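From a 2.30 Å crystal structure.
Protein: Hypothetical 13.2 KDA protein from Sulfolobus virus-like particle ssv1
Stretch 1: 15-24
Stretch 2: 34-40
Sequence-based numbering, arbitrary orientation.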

# COMPACT_ATOMS: atom_id res chain seq x y z
N LYS A 15 -2.85 2.10 10.64
CA LYS A 15 -4.07 2.85 10.37
C LYS A 15 -4.02 3.56 9.02
O LYS A 15 -5.03 3.64 8.31
N MSE A 16 -2.84 4.06 8.65
CA MSE A 16 -2.64 4.73 7.36
C MSE A 16 -2.75 3.73 6.22
O MSE A 16 -3.27 4.05 5.16
N ALA A 17 -2.20 2.54 6.45
CA ALA A 17 -2.22 1.47 5.45
C ALA A 17 -3.63 0.97 5.18
O ALA A 17 -3.95 0.61 4.05
N GLU A 18 -4.47 0.95 6.22
CA GLU A 18 -5.89 0.59 6.07
C GLU A 18 -6.59 1.57 5.13
O GLU A 18 -7.44 1.18 4.34
N ILE A 19 -6.22 2.85 5.22
CA ILE A 19 -6.77 3.86 4.32
C ILE A 19 -6.36 3.53 2.89
O ILE A 19 -7.19 3.53 1.98
N MSE A 20 -5.08 3.21 2.70
CA MSE A 20 -4.57 2.87 1.37
C MSE A 20 -5.20 1.59 0.83
O MSE A 20 -5.40 1.47 -0.37
N TYR A 21 -5.50 0.64 1.71
CA TYR A 21 -6.04 -0.65 1.28
C TYR A 21 -7.40 -0.50 0.60
O TYR A 21 -7.67 -1.15 -0.42
N LYS A 22 -8.26 0.36 1.14
CA LYS A 22 -9.54 0.60 0.49
C LYS A 22 -9.42 1.52 -0.73
O LYS A 22 -10.25 1.44 -1.63
N ILE A 23 -8.38 2.34 -0.78
CA ILE A 23 -8.05 3.07 -2.01
C ILE A 23 -7.57 2.10 -3.11
O ILE A 23 -7.84 2.31 -4.30
N LEU A 24 -6.89 1.03 -2.70
CA LEU A 24 -6.43 -0.02 -3.62
C LEU A 24 -7.61 -0.72 -4.30
O LEU A 24 -7.57 -1.01 -5.50
N ASP A 34 1.65 6.64 -4.98
CA ASP A 34 0.24 6.84 -4.59
C ASP A 34 0.09 7.16 -3.10
O ASP A 34 -0.79 7.94 -2.71
N ILE A 35 0.93 6.56 -2.27
CA ILE A 35 0.93 6.83 -0.83
C ILE A 35 1.46 8.24 -0.58
O ILE A 35 0.92 8.98 0.25
N LEU A 36 2.53 8.60 -1.29
CA LEU A 36 3.12 9.93 -1.20
C LEU A 36 2.15 11.03 -1.63
O LEU A 36 2.09 12.09 -1.01
N ALA A 37 1.38 10.77 -2.69
CA ALA A 37 0.43 11.76 -3.22
C ALA A 37 -0.79 11.89 -2.32
O ALA A 37 -1.27 12.99 -2.06
N GLN A 38 -1.29 10.76 -1.85
CA GLN A 38 -2.46 10.75 -0.97
C GLN A 38 -2.23 11.54 0.32
O GLN A 38 -3.05 12.37 0.71
N PHE A 39 -1.10 11.27 0.98
CA PHE A 39 -0.84 11.81 2.32
C PHE A 39 0.04 13.07 2.37
O PHE A 39 -0.01 13.81 3.35
N GLU A 40 0.82 13.30 1.31
CA GLU A 40 1.75 14.44 1.22
C GLU A 40 2.80 14.40 2.34
O GLU A 40 3.01 15.38 3.08

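The contact between residues 15-24 and 34-40 is a small, essentially apolar helix-to-helix packing in which one aromatic ring is received by two selenomethionines and an isoleucine, with no hydrogen bond between the stretches. It illustrates a general principle: helices that cross steeply meet over a short patch; where their axes also stay well apart, side chains span the distance. Here the axes make an angle of 107° and come no closer than 11.3 Å, and the two stretches together bury 300 Å².

On the first helix, Met16, Ile19, Met20 and Ile23 all point toward the partner. Their spacing of three or four residues is that of a single helical stripe, and all four have chi1 in the m well. Ala17 points away, while Lys15, Glu18, Tyr21, Lys22 and Leu24 lie out of reach. On the second helix, Asp34, Gln38 and Phe39 point toward the first, though Asp34 makes no contact, and Ile35 points sideways.

Phe39, with chi1 m, gives up the most surface, and its ring tip reaches close to the opposite backbone: CZ of Phe39 lies 3.6 Å from O of Met16. That carbonyl oxygen sits at the ring edge, near its plane, and also accepts the backbone hydrogen bond from N of Met20. Ile19 (chi1 m, chi2 t) meets the same edge, its CB 4.1 Å from CZ of Phe39. The selenium atoms approach differently. SE of Met16 is 4.7 Å from the centroid of the Phe39 ring, and SE of Met20 is 4.3 Å from it, both being sulfur-aromatic type contacts with selenium in place of sulfur.

Met20 is buried and touches three residues of the second stretch. Its m, m, p conformation carries CE to 3.1 Å from CZ of Phe39, a very tight approach for two carbons, and to 3.4 Å from CG of Gln38. Nearer its backbone, CG of Met20 rests 4.0 Å from CG1 of Ile35 (chi1 m, chi2 t), close to where the main chains draw together, with CA of Met20 and CA of Ile35 7.1 Å apart.

At the margin, Gln38 packs along its length. With chi1 t and chi2 p, it sets its CG against Met20, while its OE1 lies 3.6 Å from CD1 of Ile23, an apolar neighbour that offers no hydrogen bond. Ile23 itself is m, t. Without polar pairing across the stretches, the fit of these side chains defines the contact.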

# COMPACT_ATOMS: atom_id res chain seq x y z
CB LYS A 15 -4.34 3.89 11.47
CG LYS A 15 -4.77 3.30 12.80
CD LYS A 15 -5.00 4.42 13.81
CE LYS A 15 -5.40 3.89 15.18
NZ LYS A 15 -5.53 5.01 16.16
CB MSE A 16 -1.25 5.38 7.28
CG MSE A 16 -0.83 6.22 8.47
SE MSE A 16 -1.55 7.99 8.45
CE MSE A 16 -3.40 7.58 8.96
CB ALA A 17 -1.32 0.33 5.88
CB GLU A 18 -6.61 0.55 7.43
CG GLU A 18 -6.24 -0.65 8.29
CD GLU A 18 -6.92 -0.64 9.66
OE1 GLU A 18 -6.90 0.41 10.34
OE2 GLU A 18 -7.46 -1.70 10.06
CB ILE A 19 -6.33 5.29 4.70
CG1 ILE A 19 -6.83 5.65 6.10
CG2 ILE A 19 -6.85 6.32 3.68
CD1 ILE A 19 -6.32 6.97 6.62
CB MSE A 20 -3.05 2.72 1.39
CG MSE A 20 -2.26 3.98 1.74
SE MSE A 20 -2.71 5.60 0.71
CE MSE A 20 -4.26 6.06 1.69
CB TYR A 21 -6.15 -1.62 2.46
CG TYR A 21 -6.45 -3.04 2.05
CD1 TYR A 21 -5.48 -3.81 1.40
CD2 TYR A 21 -7.68 -3.63 2.32
CE1 TYR A 21 -5.74 -5.12 1.02
CE2 TYR A 21 -7.95 -4.94 1.94
CZ TYR A 21 -6.96 -5.68 1.30
OH TYR A 21 -7.19 -6.98 0.91
CB LYS A 22 -10.60 1.09 1.48
CG LYS A 22 -10.37 2.40 2.13
CD LYS A 22 -11.52 2.66 3.08
CE LYS A 22 -11.32 3.96 3.83
NZ LYS A 22 -12.46 4.27 4.75
CB ILE A 23 -7.02 4.20 -1.74
CG1 ILE A 23 -7.68 5.29 -0.90
CG2 ILE A 23 -6.47 4.78 -3.06
CD1 ILE A 23 -6.81 6.49 -0.58
CB LEU A 24 -5.62 -1.08 -2.85
CG LEU A 24 -4.51 -1.88 -3.55
CD1 LEU A 24 -4.39 -3.25 -2.88
CD2 LEU A 24 -4.70 -2.04 -5.04
CB ASP A 34 -0.60 5.61 -4.95
CG ASP A 34 -0.69 5.38 -6.45
OD1 ASP A 34 -1.11 6.31 -7.16
OD2 ASP A 34 -0.36 4.27 -6.91
CB ILE A 35 1.79 5.79 -0.07
CG1 ILE A 35 1.22 4.37 -0.27
CG2 ILE A 35 1.89 6.15 1.41
CD1 ILE A 35 2.08 3.26 0.32
CB LEU A 36 4.40 10.01 -2.05
CG LEU A 36 5.62 9.28 -1.46
CD1 LEU A 36 6.65 8.96 -2.54
CD2 LEU A 36 6.25 10.11 -0.36
CB ALA A 37 0.00 11.39 -4.64
CB GLN A 38 -2.87 9.31 -0.65
CG GLN A 38 -4.06 9.18 0.30
CD GLN A 38 -5.33 9.80 -0.23
OE1 GLN A 38 -5.58 9.75 -1.43
NE2 GLN A 38 -6.15 10.36 0.66
CB PHE A 39 -0.24 10.72 3.21
CG PHE A 39 -1.19 9.58 3.51
CD1 PHE A 39 -2.46 9.83 4.02
CD2 PHE A 39 -0.80 8.26 3.32
CE1 PHE A 39 -3.33 8.78 4.32
CE2 PHE A 39 -1.67 7.21 3.62
CZ PHE A 39 -2.93 7.47 4.12
CB GLU A 40 1.02 15.78 1.18
CG GLU A 40 0.14 15.93 -0.04
CD GLU A 40 -0.47 17.32 -0.17
OE1 GLU A 40 -0.01 18.26 0.51
OE2 GLU A 40 -1.42 17.46 -0.98